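Local coordinates for protein homoserine O-acetyltransferase (Bacillus anthracis str. 'Ames Ancestor', PDB 3I1I) that probably transfers an acetyl group from acetyl-CoA to the hydroxyl of L-homoserine, a step towards methionine, using an alpha/beta-hydrolase fold, at residues E301-S304 with N305-A308; T128-D131 with V132-M135; E213-M217 with K218-L222. All coordinates share one frame; numbering follows the deposited sequence.

Contact 1 (E301-S304 with N305-A308); sequences EALS and NVEA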
ATOM      1  N   GLU A 301     -13.383   2.531  31.158  1.00 19.59           N
ATOM      2  CA  GLU A 301     -13.585   3.831  31.765  1.00 20.09           C
ATOM      3  C   GLU A 301     -14.203   4.812  30.783  1.00 19.15           C
ATOM      4  O   GLU A 301     -15.110   5.520  31.143  1.00 20.24           O
ATOM      5  CB  GLU A 301     -12.307   4.426  32.366  1.00 20.08           C
ATOM      6  CG  GLU A 301     -12.648   5.617  33.297  1.00 23.31           C
ATOM      7  CD  GLU A 301     -11.543   6.644  33.483  1.00 24.39           C
ATOM      8  OE1 GLU A 301     -10.350   6.317  33.234  1.00 22.15           O
ATOM      9  OE2 GLU A 301     -11.906   7.778  33.911  1.00 25.50           O
ATOM     10  N   ALA A 302     -13.725   4.853  29.547  1.00 18.57           N
ATOM     11  CA  ALA A 302     -14.266   5.781  28.561  1.00 17.83           C
ATOM     12  C   ALA A 302     -15.780   5.545  28.453  1.00 17.60           C
ATOM     13  O   ALA A 302     -16.566   6.479  28.489  1.00 18.06           O
ATOM     14  CB  ALA A 302     -13.564   5.619  27.190  1.00 16.67           C
ATOM     15  N   LEU A 303     -16.181   4.286  28.392  1.00 17.58           N
ATOM     16  CA  LEU A 303     -17.567   3.943  28.172  1.00 17.50           C
ATOM     17  C   LEU A 303     -18.447   4.170  29.389  1.00 18.18           C
ATOM     18  O   LEU A 303     -19.642   4.384  29.246  1.00 18.35           O
ATOM     19  CB  LEU A 303     -17.665   2.500  27.703  1.00 17.90           C
ATOM     20  CG  LEU A 303     -17.110   2.210  26.307  1.00 17.56           C
ATOM     21  CD1 LEU A 303     -16.927   0.697  26.095  1.00 14.65           C
ATOM     22  CD2 LEU A 303     -18.065   2.834  25.248  1.00 16.47           C
ATOM     23  N   SER A 304     -17.865   4.123  30.590  1.00 18.37           N
ATOM     24  CA  SER A 304     -18.593   4.447  31.823  1.00 18.00           C
ATOM     25  C   SER A 304     -19.326   5.799  31.744  1.00 17.95           C
ATOM     26  O   SER A 304     -20.341   6.010  32.383  1.00 16.51           O
ATOM     27  CB  SER A 304     -17.622   4.431  33.028  1.00 18.24           C
ATOM     28  OG  SER A 304     -16.742   5.563  33.002  1.00 17.86           O
ATOM     29  N   ASN A 305     -18.784   6.725  30.970  1.00 18.90           N
ATOM     30  CA  ASN A 305     -19.355   8.067  30.874  1.00 18.95           C
ATOM     31  C   ASN A 305     -20.596   8.140  29.954  1.00 19.23           C
ATOM     32  O   ASN A 305     -21.400   9.056  30.073  1.00 19.76           O
ATOM     33  CB  ASN A 305     -18.294   9.033  30.347  1.00 18.85           C
ATOM     34  CG  ASN A 305     -17.125   9.216  31.301  1.00 18.76           C
ATOM     35  OD1 ASN A 305     -17.234   9.967  32.256  1.00 19.57           O
ATOM     36  ND2 ASN A 305     -15.986   8.562  31.023  1.00 14.83           N
ATOM     37  N   VAL A 306     -20.719   7.210  29.016  1.00 19.06           N
ATOM     38  CA  VAL A 306     -21.824   7.215  28.072  1.00 19.04           C
ATOM     39  C   VAL A 306     -23.146   7.032  28.821  1.00 19.84           C
ATOM     40  O   VAL A 306     -23.265   6.145  29.637  1.00 19.96           O
ATOM     41  CB  VAL A 306     -21.664   6.099  27.002  1.00 19.64           C
ATOM     42  CG1 VAL A 306     -22.913   5.948  26.144  1.00 15.80           C
ATOM     43  CG2 VAL A 306     -20.387   6.381  26.128  1.00 17.57           C
ATOM     44  N   GLU A 307     -24.119   7.902  28.550  1.00 20.13           N
ATOM     45  CA  GLU A 307     -25.470   7.749  29.115  1.00 20.67           C
ATOM     46  C   GLU A 307     -26.544   7.656  28.009  1.00 19.81           C
ATOM     47  O   GLU A 307     -27.703   7.451  28.307  1.00 19.55           O
ATOM     48  CB  GLU A 307     -25.800   8.885  30.101  1.00 20.35           C
ATOM     49  CG  GLU A 307     -24.752   9.089  31.248  1.00 22.56           C
ATOM     50  CD  GLU A 307     -24.568   7.857  32.198  1.00 25.43           C
ATOM     51  OE1 GLU A 307     -25.509   7.079  32.327  1.00 23.89           O
ATOM     52  OE2 GLU A 307     -23.486   7.684  32.843  1.00 27.76           O
ATOM     53  N   ALA A 308     -26.152   7.789  26.748  1.00 19.47           N
ATOM     54  CA  ALA A 308     -27.088   7.663  25.622  1.00 19.37           C
ATOM     55  C   ALA A 308     -27.553   6.210  25.500  1.00 19.58           C
ATOM     56  O   ALA A 308     -26.845   5.291  25.899  1.00 19.03           O
ATOM     57  CB  ALA A 308     -26.424   8.084  24.347  1.00 18.69           C
TER

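Contact 2 (T128-D131 with V132-M135); sequences TFLD and VARM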
ATOM      1  N   THR A 128      -8.047  15.135  15.744  1.00 23.27           N
ATOM      2  CA  THR A 128      -8.764  13.915  16.005  1.00 22.79           C
ATOM      3  C   THR A 128     -10.254  14.138  15.788  1.00 22.99           C
ATOM      4  O   THR A 128     -10.719  15.263  15.593  1.00 22.32           O
ATOM      5  CB  THR A 128      -8.592  13.495  17.456  1.00 23.66           C
ATOM      6  OG1 THR A 128      -9.289  14.420  18.318  1.00 22.09           O
ATOM      7  CG2 THR A 128      -7.115  13.441  17.796  1.00 21.75           C
ATOM      8  N   PHE A 129     -11.014  13.063  15.838  1.00 22.86           N
ATOM      9  CA  PHE A 129     -12.450  13.171  15.694  1.00 23.12           C
ATOM     10  C   PHE A 129     -13.093  13.730  16.921  1.00 23.29           C
ATOM     11  O   PHE A 129     -14.234  14.142  16.880  1.00 23.43           O
ATOM     12  CB  PHE A 129     -13.067  11.837  15.241  1.00 23.10           C
ATOM     13  CG  PHE A 129     -12.657  11.470  13.823  1.00 23.44           C
ATOM     14  CD1 PHE A 129     -12.974  12.321  12.754  1.00 22.81           C
ATOM     15  CD2 PHE A 129     -11.909  10.336  13.563  1.00 25.08           C
ATOM     16  CE1 PHE A 129     -12.559  12.040  11.459  1.00 22.30           C
ATOM     17  CE2 PHE A 129     -11.492  10.053  12.262  1.00 25.06           C
ATOM     18  CZ  PHE A 129     -11.812  10.920  11.210  1.00 22.66           C
ATOM     19  N   LEU A 130     -12.345  13.805  18.018  1.00 24.02           N
ATOM     20  CA  LEU A 130     -12.818  14.552  19.174  1.00 23.55           C
ATOM     21  C   LEU A 130     -12.778  16.067  18.880  1.00 23.20           C
ATOM     22  O   LEU A 130     -13.722  16.795  19.254  1.00 23.52           O
ATOM     23  CB  LEU A 130     -12.057  14.185  20.415  1.00 23.06           C
ATOM     24  CG  LEU A 130     -12.374  14.978  21.682  1.00 23.95           C
ATOM     25  CD1 LEU A 130     -13.872  15.059  21.939  1.00 20.59           C
ATOM     26  CD2 LEU A 130     -11.588  14.329  22.872  1.00 20.63           C
ATOM     27  N   ASP A 131     -11.746  16.529  18.171  1.00 22.47           N
ATOM     28  CA  ASP A 131     -11.706  17.945  17.743  1.00 22.07           C
ATOM     29  C   ASP A 131     -12.930  18.312  16.926  1.00 22.41           C
ATOM     30  O   ASP A 131     -13.523  19.364  17.156  1.00 22.53           O
ATOM     31  CB  ASP A 131     -10.461  18.258  16.952  1.00 21.98           C
ATOM     32  CG  ASP A 131      -9.219  18.283  17.821  1.00 22.40           C
ATOM     33  OD1 ASP A 131      -9.252  19.014  18.824  1.00 25.34           O
ATOM     34  OD2 ASP A 131      -8.222  17.577  17.520  1.00 22.14           O
ATOM     35  N   VAL A 132     -13.359  17.407  16.037  1.00 21.63           N
ATOM     36  CA  VAL A 132     -14.532  17.653  15.229  1.00 21.25           C
ATOM     37  C   VAL A 132     -15.824  17.736  16.099  1.00 22.14           C
ATOM     38  O   VAL A 132     -16.666  18.624  15.900  1.00 22.23           O
ATOM     39  CB  VAL A 132     -14.664  16.638  14.064  1.00 21.44           C
ATOM     40  CG1 VAL A 132     -16.025  16.773  13.378  1.00 17.68           C
ATOM     41  CG2 VAL A 132     -13.470  16.803  13.041  1.00 19.76           C
ATOM     42  N   ALA A 133     -15.944  16.837  17.064  1.00 21.95           N
ATOM     43  CA  ALA A 133     -17.052  16.819  17.990  1.00 22.18           C
ATOM     44  C   ALA A 133     -17.060  18.134  18.830  1.00 23.20           C
ATOM     45  O   ALA A 133     -18.117  18.718  19.056  1.00 23.34           O
ATOM     46  CB  ALA A 133     -16.957  15.566  18.892  1.00 20.54           C
ATOM     47  N   ARG A 134     -15.897  18.619  19.257  1.00 24.11           N
ATOM     48  CA  ARG A 134     -15.864  19.866  20.034  1.00 25.69           C
ATOM     49  C   ARG A 134     -16.322  21.067  19.193  1.00 25.79           C
ATOM     50  O   ARG A 134     -17.069  21.909  19.680  1.00 25.70           O
ATOM     51  CB  ARG A 134     -14.490  20.140  20.628  1.00 26.38           C
ATOM     52  CG  ARG A 134     -13.946  18.983  21.511  1.00 28.93           C
ATOM     53  CD  ARG A 134     -13.626  19.504  22.872  1.00 34.32           C
ATOM     54  NE  ARG A 134     -12.980  18.542  23.782  1.00 37.43           N
ATOM     55  CZ  ARG A 134     -13.603  17.855  24.749  1.00 38.35           C
ATOM     56  NH1 ARG A 134     -14.933  17.950  24.952  1.00 37.74           N
ATOM     57  NH2 ARG A 134     -12.881  17.048  25.513  1.00 38.72           N
HETATM   58  N   MSE A 135     -15.917  21.114  17.925  1.00 26.05           N
HETATM   59  CA  MSE A 135     -16.369  22.170  17.067  1.00 26.66           C
HETATM   60  C   MSE A 135     -17.868  22.090  16.823  1.00 26.52           C
HETATM   61  O   MSE A 135     -18.548  23.081  16.982  1.00 27.49           O
HETATM   62  CB  MSE A 135     -15.622  22.159  15.762  1.00 27.12           C
HETATM   63  CG  MSE A 135     -14.230  22.717  15.916  1.00 30.78           C
HETATM   64 SE   MSE A 135     -13.204  22.330  14.313  0.65 35.97          SE
HETATM   65  CE  MSE A 135     -14.405  23.176  12.995  1.00 28.04           C
TER

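Contact 3 (E213-M217 with K218-L222); sequences EEQPM and KGLQL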
ATOM      1  N   GLU A 213      -0.514  23.398  -6.431  1.00 39.75           N
ATOM      2  CA  GLU A 213      -1.673  23.001  -7.232  1.00 40.97           C
ATOM      3  C   GLU A 213      -1.444  21.684  -7.955  1.00 40.31           C
ATOM      4  O   GLU A 213      -2.385  21.101  -8.486  1.00 40.98           O
ATOM      5  CB  GLU A 213      -2.032  24.103  -8.249  1.00 42.11           C
ATOM      6  CG  GLU A 213      -2.524  25.447  -7.616  1.00 44.62           C
ATOM      7  CD  GLU A 213      -3.491  25.239  -6.445  1.00 49.22           C
ATOM      8  OE1 GLU A 213      -4.529  24.546  -6.647  1.00 51.11           O
ATOM      9  OE2 GLU A 213      -3.213  25.765  -5.326  1.00 51.67           O
ATOM     10  N   GLU A 214      -0.206  21.208  -7.961  1.00 39.27           N
ATOM     11  CA  GLU A 214       0.113  19.927  -8.593  1.00 38.61           C
ATOM     12  C   GLU A 214       0.177  18.756  -7.610  1.00 36.18           C
ATOM     13  O   GLU A 214       1.229  18.447  -7.039  1.00 35.79           O
ATOM     14  CB  GLU A 214       1.400  20.050  -9.384  1.00 39.30           C
ATOM     15  CG  GLU A 214       1.122  20.562 -10.781  1.00 43.83           C
ATOM     16  CD  GLU A 214       2.339  21.155 -11.428  1.00 48.32           C
ATOM     17  OE1 GLU A 214       2.710  20.650 -12.509  1.00 51.02           O
ATOM     18  OE2 GLU A 214       2.921  22.111 -10.845  1.00 51.15           O
ATOM     19  N   GLN A 215      -0.971  18.110  -7.446  1.00 33.80           N
ATOM     20  CA  GLN A 215      -1.147  17.026  -6.481  1.00 32.34           C
ATOM     21  C   GLN A 215      -0.242  15.870  -6.831  1.00 30.82           C
ATOM     22  O   GLN A 215      -0.055  15.611  -7.989  1.00 29.31           O
ATOM     23  CB  GLN A 215      -2.600  16.536  -6.492  1.00 31.90           C
ATOM     24  CG  GLN A 215      -3.625  17.584  -6.008  1.00 30.64           C
ATOM     25  CD  GLN A 215      -3.561  17.847  -4.519  1.00 30.89           C
ATOM     26  OE1 GLN A 215      -3.025  17.042  -3.746  1.00 30.65           O
ATOM     27  NE2 GLN A 215      -4.131  18.968  -4.095  1.00 30.37           N
ATOM     28  N   PRO A 216       0.313  15.168  -5.821  1.00 29.89           N
ATOM     29  CA  PRO A 216       1.069  13.934  -6.074  1.00 29.32           C
ATOM     30  C   PRO A 216       0.143  12.768  -6.397  1.00 28.84           C
ATOM     31  O   PRO A 216      -0.170  11.958  -5.537  1.00 29.20           O
ATOM     32  CB  PRO A 216       1.817  13.714  -4.765  1.00 29.37           C
ATOM     33  CG  PRO A 216       0.947  14.303  -3.739  1.00 29.39           C
ATOM     34  CD  PRO A 216       0.251  15.480  -4.386  1.00 29.65           C
HETATM   35  N   MSE A 217      -0.284  12.694  -7.644  1.00 28.61           N
HETATM   36  CA  MSE A 217      -1.308  11.743  -8.075  1.00 28.82           C
HETATM   37  C   MSE A 217      -0.924  10.261  -7.936  1.00 28.12           C
HETATM   38  O   MSE A 217      -1.777   9.428  -7.622  1.00 28.12           O
HETATM   39  CB  MSE A 217      -1.719  12.038  -9.531  1.00 29.16           C
HETATM   40  CG  MSE A 217      -2.300  13.444  -9.737  1.00 30.83           C
HETATM   41 SE   MSE A 217      -3.933  13.740  -8.684  0.65 36.85          SE
HETATM   42  CE  MSE A 217      -5.187  12.628  -9.739  1.00 35.65           C
ATOM     43  N   LYS A 218       0.334   9.906  -8.160  1.00 27.66           N
ATOM     44  CA  LYS A 218       0.717   8.492  -8.002  1.00 27.61           C
ATOM     45  C   LYS A 218       0.567   8.051  -6.562  1.00 26.59           C
ATOM     46  O   LYS A 218      -0.095   7.062  -6.268  1.00 26.03           O
ATOM     47  CB  LYS A 218       2.134   8.217  -8.465  1.00 27.78           C
ATOM     48  CG  LYS A 218       2.320   8.411  -9.936  1.00 31.27           C
ATOM     49  CD  LYS A 218       3.788   8.174 -10.359  1.00 35.71           C
ATOM     50  CE  LYS A 218       4.042   8.537 -11.816  1.00 37.83           C
ATOM     51  NZ  LYS A 218       5.451   8.154 -12.213  1.00 43.04           N
ATOM     52  N   GLY A 219       1.146   8.807  -5.649  1.00 26.41           N
ATOM     53  CA  GLY A 219       0.987   8.502  -4.237  1.00 26.36           C
ATOM     54  C   GLY A 219      -0.470   8.501  -3.798  1.00 26.14           C
ATOM     55  O   GLY A 219      -0.895   7.623  -3.046  1.00 26.20           O
ATOM     56  N   LEU A 220      -1.245   9.462  -4.290  1.00 25.28           N
ATOM     57  CA  LEU A 220      -2.624   9.603  -3.838  1.00 25.12           C
ATOM     58  C   LEU A 220      -3.486   8.469  -4.369  1.00 24.86           C
ATOM     59  O   LEU A 220      -4.315   7.917  -3.634  1.00 23.89           O
ATOM     60  CB  LEU A 220      -3.157  10.956  -4.278  1.00 25.30           C
ATOM     61  CG  LEU A 220      -4.391  11.585  -3.670  1.00 27.59           C
ATOM     62  CD1 LEU A 220      -4.410  11.536  -2.104  1.00 26.97           C
ATOM     63  CD2 LEU A 220      -4.488  13.041  -4.218  1.00 28.24           C
ATOM     64  N   GLN A 221      -3.285   8.100  -5.633  1.00 24.88           N
ATOM     65  CA  GLN A 221      -4.028   6.997  -6.200  1.00 25.62           C
ATOM     66  C   GLN A 221      -3.747   5.693  -5.451  1.00 24.95           C
ATOM     67  O   GLN A 221      -4.631   4.885  -5.230  1.00 24.48           O
ATOM     68  CB  GLN A 221      -3.730   6.801  -7.699  1.00 26.28           C
ATOM     69  CG  GLN A 221      -4.374   5.488  -8.275  1.00 28.52           C
ATOM     70  CD  GLN A 221      -4.511   5.477  -9.782  1.00 32.95           C
ATOM     71  OE1 GLN A 221      -3.711   6.085 -10.492  1.00 35.29           O
ATOM     72  NE2 GLN A 221      -5.529   4.760 -10.289  1.00 33.61           N
ATOM     73  N   LEU A 222      -2.501   5.487  -5.090  1.00 25.12           N
ATOM     74  CA  LEU A 222      -2.117   4.313  -4.307  1.00 25.71           C
ATOM     75  C   LEU A 222      -2.813   4.334  -2.936  1.00 25.03           C
ATOM     76  O   LEU A 222      -3.419   3.348  -2.518  1.00 25.11           O
ATOM     77  CB  LEU A 222      -0.588   4.279  -4.203  1.00 25.92           C
ATOM     78  CG  LEU A 222       0.111   3.054  -3.661  1.00 29.13           C
ATOM     79  CD1 LEU A 222      -0.518   1.740  -4.146  1.00 31.36           C
ATOM     80  CD2 LEU A 222       1.598   3.165  -4.076  1.00 31.32           C
TER

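Contact 1 (E301-S304 with N305-A308)
N305 folds its side chain back over the last turn of helix 299-304, and its amide nitrogen ND2 donates a weak hydrogen bond to the carbonyl oxygen of A302 (ND2 to O 3.3 Å). The backbone N of N305 reaches the same oxygen, again weakly, so A302 O is shared by two donors of one residue. This return is set by the first torsion of N305: CG stands beside its own backbone N and anti to the carbonyl carbon (chi1 -65°), which places ND2 beside the A302 carbonyl. N305 ND2 is also 3.2 Å from E301 O.

S304 also turns back, but by a different torsion. Its OG sits between the backbone N and the carbonyl carbon (chi1 72°), and S304 OG donates to E301 O at 2.5 Å, a length so short that its exact value is doubtful at this resolution. Next, V306 N bonds to L303 O at 3.0 Å, while V306 CG2 lies loosely against L303 CD2 at 4.3 Å. L303 also packs on M329 and L332 of helix 324-335, and V306 on L333.

K338 NZ donates to S304 O, and more weakly to L303 O and V306 O. The whole is the C-terminal end of helix 299-304 passing into the short connection to strand 309-313, a helix-to-strand link of the alpha/beta-hydrolase fold.

Contact 2 (T128-D131 with V132-M135)
L130 lies against R134 one turn further along helix 129-142, its CD1 over the centre of one guanidinium face. That methyl, L130 CD1, is 3.9 Å above the plane of the R134 guanidinium, and it also touches the arginine stem, with L130 CD1 to R134 CG again 3.9 Å. The second methyl, L130 CD2, comes to 4.0 Å from R134 NH2, so both branches of the leucine meet the arginine head. L130 CG is anti to its backbone N (chi1 175°), which brings CD1 and CD2 up to the R134 side chain; the arginine chain bends at chi2 (-124°) to bring its head over them. Beneath this pair, R134 N donates to L130 O at 2.8 Å, and M135 N to D131 O follows at 3.1 Å.

These turns start from a capping box, the reciprocal arrangement that closes a helix N-terminus. T128 OG1 accepts from D131 N at 3.2 Å and, weakly, from L130 N, while T128 N returns a straight bond to D131 OD2 at 3.0 Å, arriving on the anti side of the carboxylate. Amides that the first turn would otherwise leave without an acceptor are thereby served by a side chain.

The polar ends are fixed from further out. The other carboxylate oxygen, D131 OD1, accepts from E20 N and is hydrogen-bonded to Y17 OH, and R134 NE forms a salt bridge with the E20 side chain, so E20 ties cap and arginine together. R134 NH1 bonds to Y168 OH and to a glycerol that probably comes from the crystallisation liquor, while F129 and A133 pack against helix 156-167 and V132 and M135 against strand 24-34.

Contact 3 (E213-M217 with K218-L222)
L220 turns its side chain back toward the residues that lead into helix 217-228, with L220 CB 3.4 Å from the carbonyl oxygen of P216. Its CG is anti to the backbone N (chi1 -163°), and from there L220 CD2 approaches Q215 OE1 at 4.3 Å, a loose apolar-to-polar touch. The contact is otherwise made by side-chain roots against backbone: Q221 CB rests 3.3 Å from M217 O, while its extended chain runs on to place NE2 on T268 OG1.

M217 and K218 diverge. Both have CG beside the backbone N, and both side chains leave pointing away from the other segment; the selenomethionine then bends at chi2 and chi3, and its side chain packs on Y269 and I272, while the lysine stays extended beyond CG. Neither side chain seeks the other; their meeting is the peptide link between them.

Two backbone bonds show where the helix begins. L220 N donates to P216 O at 3.0 Å, and Q221 N to M217 O at 2.8 Å with an N-H...O angle of 162°. P216 is the N-cap residue and also the centre of an inverse gamma turn, which swings the chain from the loop into the first helical turn.

Around this start, Q215 is held by D276 and by the backbone N of A277, and G219 N is bonded to D203 OD2. P216 and L220 both pack on I200 of helix 186-202 and A277 of helix 277-289, M217 and Q221 face helix 259-270, and K218 packs on L202 of the second subunit.

Overall arrangement
Along the chain the order is contact 2, contact 3, contact 1, and none touches another. Contacts 1 and 2, their centres about 17 Å apart, belong to the core built round the mixed eight-stranded sheet, through helices 299-304 and 129-142. Contact 3 lies in a group of helices, 186-202, 217-228, 259-270 and 277-289, inserted between strands 174-178 and 309-313 in sequence. Its centre is about 41 Å from contact 1, on the opposite side of the chain's centre, and about 27 Å from contact 2. Contacts 2 and 3 both reach the second subunit, consistent with a sheet-bearing core joined to a helical insertion that takes part in subunit packing.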